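Local coordinates for putative kinase (PDB 2RHM), which is of unknown function but has the fold of P-loop nucleoside triphosphate hydrolases and is probably a kinase, at residues B[120-125]-B[142-147]; B[19-24]-B[107-112]; B[42-47]-B[53-58]. All blocks are in the same frame, centred on the assembly; numbering follows the deposited sequence.

Contact 1 of 3, residues B[120-125]-B[142-147]. With BEZ (benzoic acid), chain G.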
ATOM      1  N   GLU B 120     -19.130 -22.437  10.274  1.00 30.90           N
ATOM      2  CA  GLU B 120     -18.596 -23.468   9.372  1.00 30.95           C
ATOM      3  C   GLU B 120     -17.357 -22.987   8.608  1.00 32.18           C
ATOM      4  O   GLU B 120     -16.363 -23.715   8.511  1.00 31.30           O
ATOM      5  CB  GLU B 120     -19.663 -23.918   8.374  1.00 30.42           C
ATOM      6  N   ARG B 121     -17.409 -21.754   8.089  1.00 30.34           N
ATOM      7  CA  ARG B 121     -16.317 -21.200   7.302  1.00 30.97           C
ATOM      8  C   ARG B 121     -15.080 -20.942   8.126  1.00 33.35           C
ATOM      9  O   ARG B 121     -13.968 -21.276   7.717  1.00 35.19           O
ATOM     10  CB  ARG B 121     -16.739 -19.885   6.650  1.00 32.03           C
ATOM     11  CG  ARG B 121     -17.697 -20.057   5.533  1.00 28.70           C
ATOM     12  CD  ARG B 121     -18.188 -18.726   5.002  1.00 30.04           C
ATOM     13  NE  ARG B 121     -19.196 -18.962   3.977  1.00 28.91           N
ATOM     14  CZ  ARG B 121     -19.996 -18.039   3.465  1.00 32.56           C
ATOM     15  NH1 ARG B 121     -19.925 -16.775   3.871  1.00 28.96           N
ATOM     16  NH2 ARG B 121     -20.877 -18.389   2.538  1.00 27.69           N
ATOM     17  N   ILE B 122     -15.269 -20.324   9.285  1.00 34.95           N
ATOM     18  CA  ILE B 122     -14.157 -20.025  10.171  1.00 35.37           C
ATOM     19  C   ILE B 122     -13.400 -21.309  10.491  1.00 38.15           C
ATOM     20  O   ILE B 122     -12.176 -21.371  10.353  1.00 41.18           O
ATOM     21  CB  ILE B 122     -14.656 -19.342  11.464  1.00 35.69           C
ATOM     22  CG1 ILE B 122     -15.042 -17.900  11.157  1.00 36.17           C
ATOM     23  CG2 ILE B 122     -13.588 -19.364  12.553  1.00 34.77           C
ATOM     24  CD1 ILE B 122     -15.699 -17.198  12.300  1.00 37.73           C
ATOM     25  N   LEU B 123     -14.140 -22.338  10.878  1.00 39.01           N
ATOM     26  CA  LEU B 123     -13.552 -23.622  11.249  1.00 40.87           C
ATOM     27  C   LEU B 123     -12.814 -24.304  10.098  1.00 41.96           C
ATOM     28  O   LEU B 123     -11.664 -24.716  10.262  1.00 43.57           O
ATOM     29  CB  LEU B 123     -14.628 -24.559  11.799  1.00 40.83           C
ATOM     30  CG  LEU B 123     -15.199 -24.214  13.177  1.00 42.24           C
ATOM     31  CD1 LEU B 123     -16.363 -25.129  13.510  1.00 38.71           C
ATOM     32  CD2 LEU B 123     -14.122 -24.304  14.253  1.00 45.76           C
ATOM     33  N   SER B 124     -13.471 -24.423   8.946  1.00 41.46           N
ATOM     34  CA  SER B 124     -12.867 -25.076   7.784  1.00 42.68           C
ATOM     35  C   SER B 124     -11.640 -24.322   7.258  1.00 42.96           C
ATOM     36  O   SER B 124     -10.653 -24.941   6.878  1.00 43.10           O
ATOM     37  CB  SER B 124     -13.897 -25.252   6.666  1.00 41.45           C
ATOM     38  OG  SER B 124     -14.342 -24.005   6.170  1.00 48.45           O
ATOM     39  N   ARG B 125     -11.699 -22.993   7.238  1.00 43.50           N
ATOM     40  CA  ARG B 125     -10.567 -22.189   6.763  1.00 45.43           C
ATOM     41  C   ARG B 125      -9.336 -22.367   7.641  1.00 47.63           C
ATOM     42  O   ARG B 125      -8.216 -22.400   7.143  1.00 49.14           O
ATOM     43  CB  ARG B 125     -10.953 -20.710   6.658  1.00 44.70           C
ATOM     44  CG  ARG B 125     -11.882 -20.448   5.493  1.00 42.71           C
ATOM     45  CD  ARG B 125     -12.484 -19.050   5.474  1.00 43.73           C
ATOM     46  NE  ARG B 125     -13.505 -18.976   4.427  1.00 44.35           N
ATOM     47  CZ  ARG B 125     -14.110 -17.865   4.008  1.00 46.45           C
ATOM     48  NH1 ARG B 125     -13.811 -16.680   4.528  1.00 41.80           N
ATOM     49  NH2 ARG B 125     -15.013 -17.944   3.038  1.00 46.89           N
ATOM     50  N   ALA B 142     -16.569 -20.275  23.022  1.00 33.31           N
ATOM     51  CA  ALA B 142     -17.182 -18.983  23.315  1.00 34.11           C
ATOM     52  C   ALA B 142     -17.094 -18.071  22.097  1.00 34.62           C
ATOM     53  O   ALA B 142     -18.072 -17.439  21.715  1.00 34.04           O
ATOM     54  CB  ALA B 142     -16.515 -18.334  24.499  1.00 35.21           C
ATOM     55  N   ASP B 143     -15.913 -18.012  21.491  1.00 35.70           N
ATOM     56  CA  ASP B 143     -15.705 -17.210  20.281  1.00 36.15           C
ATOM     57  C   ASP B 143     -16.712 -17.577  19.194  1.00 35.22           C
ATOM     58  O   ASP B 143     -17.334 -16.704  18.589  1.00 35.42           O
ATOM     59  CB  ASP B 143     -14.283 -17.411  19.746  1.00 37.06           C
ATOM     60  CG  ASP B 143     -13.225 -16.742  20.608  1.00 41.06           C
ATOM     61  OD1 ASP B 143     -13.413 -15.562  20.974  1.00 44.70           O
ATOM     62  OD2 ASP B 143     -12.189 -17.383  20.886  1.00 46.64           O
ATOM     63  N   LEU B 144     -16.885 -18.873  18.962  1.00 34.87           N
ATOM     64  CA  LEU B 144     -17.831 -19.339  17.950  1.00 34.56           C
ATOM     65  C   LEU B 144     -19.295 -19.030  18.301  1.00 32.55           C
ATOM     66  O   LEU B 144     -20.082 -18.735  17.407  1.00 33.37           O
ATOM     67  CB  LEU B 144     -17.626 -20.827  17.682  1.00 34.84           C
ATOM     68  CG  LEU B 144     -16.238 -21.146  17.107  1.00 38.72           C
ATOM     69  CD1 LEU B 144     -15.968 -22.633  17.185  1.00 40.70           C
ATOM     70  CD2 LEU B 144     -16.092 -20.647  15.681  1.00 40.40           C
ATOM     71  N   GLU B 145     -19.669 -19.076  19.581  1.00 31.95           N
ATOM     72  CA  GLU B 145     -21.042 -18.702  19.960  1.00 32.33           C
ATOM     73  C   GLU B 145     -21.232 -17.187  19.784  1.00 31.82           C
ATOM     74  O   GLU B 145     -22.305 -16.734  19.412  1.00 31.05           O
ATOM     75  CB  GLU B 145     -21.392 -19.133  21.386  1.00 31.86           C
ATOM     76  CG  GLU B 145     -22.877 -19.012  21.703  1.00 36.27           C
ATOM     77  N   LEU B 146     -20.184 -16.405  20.046  1.00 33.54           N
ATOM     78  CA  LEU B 146     -20.235 -14.961  19.767  1.00 33.20           C
ATOM     79  C   LEU B 146     -20.391 -14.713  18.259  1.00 32.48           C
ATOM     80  O   LEU B 146     -21.175 -13.876  17.838  1.00 33.73           O
ATOM     81  CB  LEU B 146     -18.982 -14.246  20.301  1.00 34.74           C
ATOM     82  CG  LEU B 146     -18.818 -14.185  21.827  1.00 34.73           C
ATOM     83  CD1 LEU B 146     -17.412 -13.751  22.204  1.00 38.99           C
ATOM     84  CD2 LEU B 146     -19.844 -13.267  22.447  1.00 37.39           C
ATOM     85  N   VAL B 147     -19.639 -15.443  17.443  1.00 31.02           N
ATOM     86  CA  VAL B 147     -19.781 -15.354  15.993  1.00 31.48           C
ATOM     87  C   VAL B 147     -21.210 -15.664  15.571  1.00 32.39           C
ATOM     88  O   VAL B 147     -21.798 -14.966  14.733  1.00 33.19           O
ATOM     89  CB  VAL B 147     -18.825 -16.333  15.279  1.00 29.99           C
ATOM     90  CG1 VAL B 147     -19.250 -16.577  13.829  1.00 30.02           C
ATOM     91  CG2 VAL B 147     -17.393 -15.805  15.353  1.00 33.14           C
TER
HETATM   92  C   BEZ G 194     -11.588 -14.902   7.234  1.00 44.00           C
HETATM   93  O1  BEZ G 194     -11.597 -15.549   6.159  1.00 45.67           O
HETATM   94  O2  BEZ G 194     -11.662 -13.644   7.214  1.00 43.66           O
HETATM   95  C1  BEZ G 194     -11.491 -15.636   8.534  1.00 41.46           C
HETATM   96  C2  BEZ G 194     -11.418 -17.027   8.534  1.00 39.34           C
HETATM   97  C3  BEZ G 194     -11.323 -17.702   9.742  1.00 41.76           C
HETATM   98  C4  BEZ G 194     -11.307 -16.991  10.939  1.00 43.63           C
HETATM   99  C5  BEZ G 194     -11.390 -15.597  10.928  1.00 43.26           C
HETATM  100  C6  BEZ G 194     -11.474 -14.915   9.723  1.00 40.40           C
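The guanidinium of Arg125 meets the benzoic acid at its edge, the carboxyl carbon lying in the guanidinium plane, while one of its faces carries CB of Arg121, 4.0 Å above the plane and offset toward the rim. NH1 of Arg125 donates to O1 of the benzoic acid at 3.0 Å, with an N-H...O angle of 149°. The Arg125 chain is extended from CG to NE and runs beside the ligand, its CD 3.8 Å from C2 of the benzoic acid. At the far end of the ring Ile122 takes over: its CG2 stands 3.7 Å from C4 of the benzoic acid. CG1 is anti to the carbonyl carbon (chi1 -74°), which sends CD1 on toward helix 141-149, where it meets CG2 of Val147 tip to tip at 3.8 Å. Nearer the surface CD2 of Leu123 and CD1 of Leu144 touch at 3.8 Å, the two side chains meeting at a slant. The axes of segments 120-125 and 142-147 run at 140° to each other and approach to 11.2 Å. Val119 also touches Leu144 and Val147, and Leu118 touches Val147. Pro14, Ala15, Arg131 and Asp137 complete the pocket. Between the two segments only methyl groups meet, while the arginine holds one oxygen of the acid, probably as the carboxylate, by a single somewhat bent bond, consistent with an anion site near the P-loop.

Contact 2 of 3, residues B[19-24]-B[107-112]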
ATOM      1  N   THR B  19     -13.725 -10.991   1.295  1.00 23.45           N
ATOM      2  CA  THR B  19     -12.463 -11.198   0.599  1.00 25.97           C
ATOM      3  C   THR B  19     -12.725 -11.560  -0.862  1.00 25.86           C
ATOM      4  O   THR B  19     -12.241 -10.904  -1.793  1.00 26.13           O
ATOM      5  CB  THR B  19     -11.629 -12.311   1.246  1.00 27.30           C
ATOM      6  OG1 THR B  19     -11.441 -12.006   2.623  1.00 27.79           O
ATOM      7  CG2 THR B  19     -10.318 -12.421   0.558  1.00 24.71           C
ATOM      8  N   THR B  20     -13.534 -12.584  -1.079  1.00 28.00           N
ATOM      9  CA  THR B  20     -13.818 -13.032  -2.446  1.00 28.77           C
ATOM     10  C   THR B  20     -14.476 -11.947  -3.282  1.00 27.21           C
ATOM     11  O   THR B  20     -14.100 -11.729  -4.433  1.00 26.52           O
ATOM     12  CB  THR B  20     -14.729 -14.265  -2.415  1.00 30.39           C
ATOM     13  OG1 THR B  20     -13.997 -15.340  -1.819  1.00 34.01           O
ATOM     14  CG2 THR B  20     -15.159 -14.673  -3.836  1.00 32.40           C
ATOM     15  N   LEU B  21     -15.457 -11.288  -2.686  1.00 26.56           N
ATOM     16  CA  LEU B  21     -16.193 -10.229  -3.332  1.00 23.98           C
ATOM     17  C   LEU B  21     -15.312  -9.038  -3.711  1.00 23.36           C
ATOM     18  O   LEU B  21     -15.378  -8.538  -4.834  1.00 24.33           O
ATOM     19  CB  LEU B  21     -17.363  -9.799  -2.459  1.00 25.13           C
ATOM     20  CG  LEU B  21     -18.323  -8.794  -3.101  1.00 30.87           C
ATOM     21  CD1 LEU B  21     -19.726  -8.949  -2.537  1.00 32.56           C
ATOM     22  CD2 LEU B  21     -17.855  -7.328  -2.994  1.00 34.69           C
ATOM     23  N   SER B  22     -14.452  -8.607  -2.791  1.00 23.30           N
ATOM     24  CA  SER B  22     -13.568  -7.490  -3.091  1.00 22.90           C
ATOM     25  C   SER B  22     -12.587  -7.854  -4.221  1.00 23.60           C
ATOM     26  O   SER B  22     -12.288  -7.037  -5.098  1.00 24.11           O
ATOM     27  CB  SER B  22     -12.831  -7.045  -1.834  1.00 24.31           C
ATOM     28  OG  SER B  22     -11.937  -8.041  -1.408  1.00 23.07           O
ATOM     29  N   GLN B  23     -12.124  -9.098  -4.235  1.00 25.44           N
ATOM     30  CA  GLN B  23     -11.221  -9.556  -5.292  1.00 28.12           C
ATOM     31  C   GLN B  23     -11.923  -9.599  -6.666  1.00 25.98           C
ATOM     32  O   GLN B  23     -11.335  -9.237  -7.704  1.00 26.33           O
ATOM     33  CB  GLN B  23     -10.607 -10.900  -4.900  1.00 27.76           C
ATOM     34  CG  GLN B  23      -9.621 -10.789  -3.709  1.00 29.90           C
ATOM     35  CD  GLN B  23      -9.086 -12.141  -3.211  1.00 33.57           C
ATOM     36  OE1 GLN B  23      -9.611 -13.207  -3.550  1.00 38.93           O
ATOM     37  NE2 GLN B  23      -8.043 -12.088  -2.386  1.00 30.15           N
ATOM     38  N   ALA B  24     -13.174 -10.049  -6.672  1.00 26.16           N
ATOM     39  CA  ALA B  24     -14.010 -10.038  -7.868  1.00 27.33           C
ATOM     40  C   ALA B  24     -14.257  -8.615  -8.386  1.00 25.76           C
ATOM     41  O   ALA B  24     -14.341  -8.398  -9.597  1.00 26.41           O
ATOM     42  CB  ALA B  24     -15.360 -10.711  -7.583  1.00 27.64           C
ATOM     43  N   ILE B 107     -18.595   4.414  -2.170  1.00 21.66           N
ATOM     44  CA  ILE B 107     -19.545   3.391  -2.582  1.00 22.89           C
ATOM     45  C   ILE B 107     -19.274   2.249  -1.609  1.00 24.34           C
ATOM     46  O   ILE B 107     -18.128   1.862  -1.443  1.00 25.24           O
ATOM     47  CB  ILE B 107     -19.303   2.915  -4.010  1.00 24.28           C
ATOM     48  CG1 ILE B 107     -19.466   4.084  -5.000  1.00 29.66           C
ATOM     49  CG2 ILE B 107     -20.294   1.774  -4.349  1.00 26.50           C
ATOM     50  CD1 ILE B 107     -19.037   3.739  -6.417  1.00 34.13           C
ATOM     51  N   GLN B 108     -20.300   1.720  -0.956  1.00 21.16           N
ATOM     52  CA  GLN B 108     -20.087   0.740   0.098  1.00 21.08           C
ATOM     53  C   GLN B 108     -20.859  -0.550  -0.125  1.00 21.61           C
ATOM     54  O   GLN B 108     -22.037  -0.525  -0.517  1.00 22.63           O
ATOM     55  CB  GLN B 108     -20.434   1.334   1.477  1.00 23.23           C
ATOM     56  CG  GLN B 108     -20.023   0.448   2.653  1.00 25.78           C
ATOM     57  CD  GLN B 108     -20.179   1.120   4.034  1.00 23.16           C
ATOM     58  OE1 GLN B 108     -19.802   0.532   5.048  1.00 24.45           O
ATOM     59  NE2 GLN B 108     -20.718   2.343   4.069  1.00 23.58           N
ATOM     60  N   ILE B 109     -20.149  -1.659   0.024  1.00 23.45           N
ATOM     61  CA  ILE B 109     -20.739  -3.003  -0.032  1.00 22.12           C
ATOM     62  C   ILE B 109     -20.493  -3.698   1.303  1.00 23.32           C
ATOM     63  O   ILE B 109     -19.345  -3.803   1.777  1.00 24.83           O
ATOM     64  CB  ILE B 109     -20.169  -3.855  -1.171  1.00 24.27           C
ATOM     65  CG1 ILE B 109     -20.339  -3.137  -2.501  1.00 27.12           C
ATOM     66  CG2 ILE B 109     -20.874  -5.211  -1.219  1.00 24.79           C
ATOM     67  CD1 ILE B 109     -19.782  -3.858  -3.636  1.00 34.88           C
ATOM     68  N   ARG B 110     -21.585  -4.121   1.930  1.00 22.66           N
ATOM     69  CA  ARG B 110     -21.528  -4.804   3.200  1.00 22.99           C
ATOM     70  C   ARG B 110     -21.904  -6.262   2.989  1.00 25.12           C
ATOM     71  O   ARG B 110     -22.948  -6.566   2.429  1.00 25.78           O
ATOM     72  CB  ARG B 110     -22.462  -4.183   4.234  1.00 25.38           C
ATOM     73  CG  ARG B 110     -22.520  -5.041   5.481  1.00 31.51           C
ATOM     74  CD  ARG B 110     -23.463  -4.532   6.506  1.00 27.78           C
ATOM     75  NE  ARG B 110     -24.845  -4.481   6.038  1.00 29.72           N
ATOM     76  CZ  ARG B 110     -25.882  -4.316   6.844  1.00 28.22           C
ATOM     77  NH1 ARG B 110     -25.697  -4.210   8.146  1.00 26.06           N
ATOM     78  NH2 ARG B 110     -27.116  -4.275   6.354  1.00 33.82           N
ATOM     79  N   CYS B 111     -21.024  -7.162   3.412  1.00 24.40           N
ATOM     80  CA  CYS B 111     -21.300  -8.580   3.314  1.00 25.84           C
ATOM     81  C   CYS B 111     -21.824  -9.087   4.632  1.00 24.68           C
ATOM     82  O   CYS B 111     -21.364  -8.654   5.673  1.00 24.18           O
ATOM     83  CB  CYS B 111     -20.030  -9.339   2.959  1.00 25.68           C
ATOM     84  SG  CYS B 111     -19.344  -8.831   1.394  1.00 29.50           S
ATOM     85  N   VAL B 112     -22.782 -10.008   4.575  1.00 24.04           N
ATOM     86  CA  VAL B 112     -23.379 -10.587   5.763  1.00 24.13           C
ATOM     87  C   VAL B 112     -23.624 -12.080   5.495  1.00 24.00           C
ATOM     88  O   VAL B 112     -23.627 -12.515   4.352  1.00 23.29           O
ATOM     89  CB  VAL B 112     -24.721  -9.878   6.132  1.00 26.97           C
ATOM     90  CG1 VAL B 112     -24.505  -8.378   6.424  1.00 23.86           C
ATOM     91  CG2 VAL B 112     -25.762 -10.067   5.037  1.00 28.49           C
TER
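Leu21 spans the gap to Ile109 and Cys111, joining the helix after the probable phosphate-binding loop to the central parallel sheet of a P-loop NTPase fold. The sequence from Gly12 through Gly17, Lys18 and Thr19 fits a Walker A motif, and helix 18-29 begins at its end. CB of Leu21 points at strand 105-112 and already lies 4.4 Å from SG of Cys111. CG is anti to the backbone N (chi1 -173°), which carries the branch away from the helix and over the sheet. There the two methyls straddle CG2 of Ile109, each 4.1 Å from it. CD2 reaches on to CD1 of Ile109 at 4.0 Å, the two side chains slanting past each other, and CD1 turns to the sulfur. Ile109 and Cys111 share this face because side chains alternate along a strand; Arg110, between them, points to the other face, where its guanidinium bonds to Ile153 O and Thr164 OG1. Val10 of the neighbouring strand 6-12 also touches Leu21, and Val182 of helix 175-187 touches Ile109, so the leucine lies in a largely apolar layer between helix and sheet. All three touching residues are buried, and across these two segments the helix meets the strand through apolar packing, without a hydrogen bond. Toward the P-loop the last touch is Leu21 CD1 against Cys111 SG, 4.0 Å apart.

Contact 3 of 3, residues B[42-47]-B[53-58]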
ATOM      1  N   VAL B  42       1.530  -9.812   4.978  1.00 24.24           N
ATOM      2  CA  VAL B  42       2.836  -9.318   4.554  1.00 23.71           C
ATOM      3  C   VAL B  42       3.662  -9.021   5.819  1.00 24.06           C
ATOM      4  O   VAL B  42       4.826  -9.391   5.907  1.00 22.81           O
ATOM      5  CB  VAL B  42       2.723  -8.056   3.673  1.00 25.43           C
ATOM      6  CG1 VAL B  42       4.084  -7.480   3.401  1.00 27.43           C
ATOM      7  CG2 VAL B  42       2.012  -8.382   2.355  1.00 23.65           C
HETATM    8  N   MSE B  43       3.050  -8.386   6.815  1.00 23.86           N
HETATM    9  CA  MSE B  43       3.761  -8.108   8.049  1.00 26.08           C
HETATM   10  C   MSE B  43       4.136  -9.346   8.853  1.00 25.20           C
HETATM   11  O   MSE B  43       5.223  -9.387   9.420  1.00 25.24           O
HETATM   12  CB  MSE B  43       3.007  -7.102   8.906  1.00 27.27           C
HETATM   13  CG  MSE B  43       3.226  -5.711   8.381  1.00 28.46           C
HETATM   14 SE   MSE B  43       2.415  -4.341   9.516  0.75 33.82          SE
HETATM   15  CE  MSE B  43       1.109  -4.573   8.987  1.00 10.12           C
ATOM     16  N   PHE B  44       3.253 -10.338   8.923  1.00 23.31           N
ATOM     17  CA  PHE B  44       3.580 -11.562   9.657  1.00 23.46           C
ATOM     18  C   PHE B  44       4.761 -12.261   8.978  1.00 23.35           C
ATOM     19  O   PHE B  44       5.652 -12.801   9.638  1.00 23.51           O
ATOM     20  CB  PHE B  44       2.390 -12.525   9.686  1.00 22.80           C
ATOM     21  CG  PHE B  44       1.222 -12.093  10.542  1.00 23.37           C
ATOM     22  CD1 PHE B  44       1.392 -11.506  11.783  1.00 24.45           C
ATOM     23  CD2 PHE B  44      -0.076 -12.351  10.116  1.00 23.85           C
ATOM     24  CE1 PHE B  44       0.295 -11.160  12.559  1.00 24.37           C
ATOM     25  CE2 PHE B  44      -1.167 -12.002  10.888  1.00 22.72           C
ATOM     26  CZ  PHE B  44      -0.992 -11.409  12.100  1.00 22.46           C
ATOM     27  N   ASP B  45       4.768 -12.259   7.650  1.00 23.15           N
ATOM     28  CA  ASP B  45       5.890 -12.865   6.907  1.00 24.30           C
ATOM     29  C   ASP B  45       7.224 -12.129   7.105  1.00 25.95           C
ATOM     30  O   ASP B  45       8.270 -12.756   7.211  1.00 26.59           O
ATOM     31  CB  ASP B  45       5.543 -12.997   5.423  1.00 23.55           C
ATOM     32  CG  ASP B  45       4.445 -14.031   5.158  1.00 27.73           C
ATOM     33  OD1 ASP B  45       4.065 -14.818   6.059  1.00 36.34           O
ATOM     34  OD2 ASP B  45       3.948 -14.062   4.029  1.00 32.01           O
ATOM     35  N   GLY B  46       7.191 -10.808   7.180  1.00 25.21           N
ATOM     36  CA  GLY B  46       8.405 -10.035   7.365  1.00 26.24           C
ATOM     37  C   GLY B  46       8.893  -9.903   8.800  1.00 26.99           C
ATOM     38  O   GLY B  46      10.097  -9.796   9.025  1.00 30.11           O
ATOM     39  N   LEU B  47       7.976  -9.896   9.766  1.00 27.60           N
ATOM     40  CA  LEU B  47       8.325  -9.682  11.182  1.00 27.57           C
ATOM     41  C   LEU B  47       8.056 -10.861  12.105  1.00 26.94           C
ATOM     42  O   LEU B  47       8.472 -10.848  13.262  1.00 28.79           O
ATOM     43  CB  LEU B  47       7.528  -8.513  11.725  1.00 27.70           C
ATOM     44  CG  LEU B  47       7.614  -7.209  10.939  1.00 29.32           C
ATOM     45  CD1 LEU B  47       6.519  -6.304  11.417  1.00 30.55           C
ATOM     46  CD2 LEU B  47       8.994  -6.578  11.057  1.00 32.31           C
ATOM     47  N   GLU B  53      -2.443 -10.997  20.772  1.00 28.78           N
ATOM     48  CA  GLU B  53      -2.085  -9.592  21.058  1.00 30.37           C
ATOM     49  C   GLU B  53      -1.198  -9.031  19.947  1.00 28.72           C
ATOM     50  O   GLU B  53      -1.378  -7.894  19.520  1.00 25.84           O
ATOM     51  CB  GLU B  53      -1.398  -9.457  22.432  1.00 30.99           C
ATOM     52  CG  GLU B  53      -0.931  -8.023  22.792  1.00 33.68           C
ATOM     53  CD  GLU B  53      -0.350  -7.917  24.207  1.00 39.47           C
ATOM     54  OE1 GLU B  53      -1.138  -7.837  25.183  1.00 47.53           O
ATOM     55  OE2 GLU B  53       0.900  -7.907  24.344  1.00 52.41           O
ATOM     56  N   TRP B  54      -0.274  -9.841  19.445  1.00 25.43           N
ATOM     57  CA  TRP B  54       0.593  -9.422  18.346  1.00 24.33           C
ATOM     58  C   TRP B  54      -0.240  -9.240  17.067  1.00 23.87           C
ATOM     59  O   TRP B  54      -0.063  -8.270  16.321  1.00 22.42           O
ATOM     60  CB  TRP B  54       1.717 -10.435  18.136  1.00 24.94           C
ATOM     61  CG  TRP B  54       2.606 -10.083  17.014  1.00 24.23           C
ATOM     62  CD1 TRP B  54       2.712 -10.736  15.823  1.00 26.75           C
ATOM     63  CD2 TRP B  54       3.496  -8.968  16.941  1.00 27.99           C
ATOM     64  NE1 TRP B  54       3.637 -10.113  15.024  1.00 22.69           N
ATOM     65  CE2 TRP B  54       4.137  -9.030  15.686  1.00 26.20           C
ATOM     66  CE3 TRP B  54       3.838  -7.941  17.826  1.00 30.66           C
ATOM     67  CZ2 TRP B  54       5.083  -8.089  15.279  1.00 27.76           C
ATOM     68  CZ3 TRP B  54       4.782  -7.014  17.430  1.00 28.90           C
ATOM     69  CH2 TRP B  54       5.376  -7.083  16.157  1.00 30.76           C
ATOM     70  N   SER B  55      -1.165 -10.172  16.841  1.00 22.56           N
ATOM     71  CA  SER B  55      -2.093 -10.089  15.705  1.00 20.90           C
ATOM     72  C   SER B  55      -2.892  -8.784  15.744  1.00 22.99           C
ATOM     73  O   SER B  55      -3.078  -8.133  14.720  1.00 22.76           O
ATOM     74  CB  SER B  55      -3.016 -11.307  15.694  1.00 19.96           C
ATOM     75  OG  SER B  55      -3.983 -11.233  14.656  1.00 21.52           O
ATOM     76  N   ARG B  56      -3.350  -8.399  16.936  1.00 23.58           N
ATOM     77  CA  ARG B  56      -4.100  -7.167  17.111  1.00 24.57           C
ATOM     78  C   ARG B  56      -3.256  -5.950  16.818  1.00 24.96           C
ATOM     79  O   ARG B  56      -3.737  -4.993  16.202  1.00 27.28           O
ATOM     80  CB  ARG B  56      -4.671  -7.064  18.529  1.00 26.56           C
ATOM     81  CG  ARG B  56      -5.764  -8.047  18.811  1.00 30.57           C
ATOM     82  CD  ARG B  56      -6.270  -7.908  20.237  1.00 35.66           C
ATOM     83  N   ARG B  57      -2.009  -5.971  17.272  1.00 24.87           N
ATOM     84  CA  ARG B  57      -1.103  -4.838  17.044  1.00 25.27           C
ATOM     85  C   ARG B  57      -0.750  -4.747  15.566  1.00 25.17           C
ATOM     86  O   ARG B  57      -0.693  -3.669  15.002  1.00 24.91           O
ATOM     87  CB  ARG B  57       0.176  -4.976  17.857  1.00 24.66           C
ATOM     88  CG  ARG B  57      -0.004  -4.938  19.377  1.00 21.76           C
ATOM     89  CD  ARG B  57       1.216  -5.441  20.072  1.00 23.67           C
ATOM     90  NE  ARG B  57       2.365  -4.593  19.811  1.00 23.21           N
ATOM     91  CZ  ARG B  57       3.611  -4.884  20.173  1.00 23.67           C
ATOM     92  NH1 ARG B  57       3.898  -6.020  20.804  1.00 28.07           N
ATOM     93  NH2 ARG B  57       4.582  -4.043  19.871  1.00 28.95           N
ATOM     94  N   VAL B  58      -0.500  -5.892  14.936  1.00 23.22           N
ATOM     95  CA  VAL B  58      -0.233  -5.898  13.501  1.00 21.08           C
ATOM     96  C   VAL B  58      -1.465  -5.428  12.727  1.00 22.91           C
ATOM     97  O   VAL B  58      -1.337  -4.721  11.731  1.00 23.89           O
ATOM     98  CB  VAL B  58       0.218  -7.291  13.027  1.00 22.08           C
ATOM     99  CG1 VAL B  58       0.188  -7.413  11.507  1.00 22.43           C
ATOM    100  CG2 VAL B  58       1.605  -7.595  13.578  1.00 21.03           C
TER
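Phe44, with CG anti to the carbonyl carbon (chi1 -70°), and Trp54, with CG anti to the backbone N (chi1 178°), swing their rings into the angle between two consecutive helices, a helix-loop-helix unit; the axes of segments 42-47 and 53-58 cross at 119°. The two side chains pass alongside each other, pointing opposite ways, CD1 of Trp54 at the edge of the Phe44 ring, 4.1 Å from CE1. That same CE1 of Phe44 lies against Val58, 3.9 Å from its CG1. CZ of Phe44 faces Ser55, whose OG bonds to His135 O and Lys40 NZ. An alanine in place of Phe44 is likely to open a gap between the helices, leaving Val58 and the Trp54 indole without their shared partner. The indole is further fixed by Val58 CG2, 3.5 Å above the plane and near the rim of one face, and by its NE1 bond to Gly48 O in the connecting loop. In the dimer it packs on Trp54 of the second subunit, where Arg57 of that subunit bonds to Leu47 O. On the same valine, Met43, here selenomethionine, places its CB 3.8 Å from CG1 of Val58.

In the fold
The three contacts lie in one P-loop NTPase domain, their centres about 20 to 24 Å from one another, and none touches another. Along the chain contact 3 is nested inside the long loop closed by contact 2, and contact 1 follows both. Contact 2 is the central one, its centre about 7 Å from that of the chain, where helix 18-29 meets the parallel sheet. Strand 105-112 then leads directly into helix 115-127, which carries the ligand-binding side of contact 1. Contact 3 joins helices 36-47 and 52-75 away from the core and reaches the second subunit. Core, ligand pocket and dimer surface are thus built from separate but connected pieces.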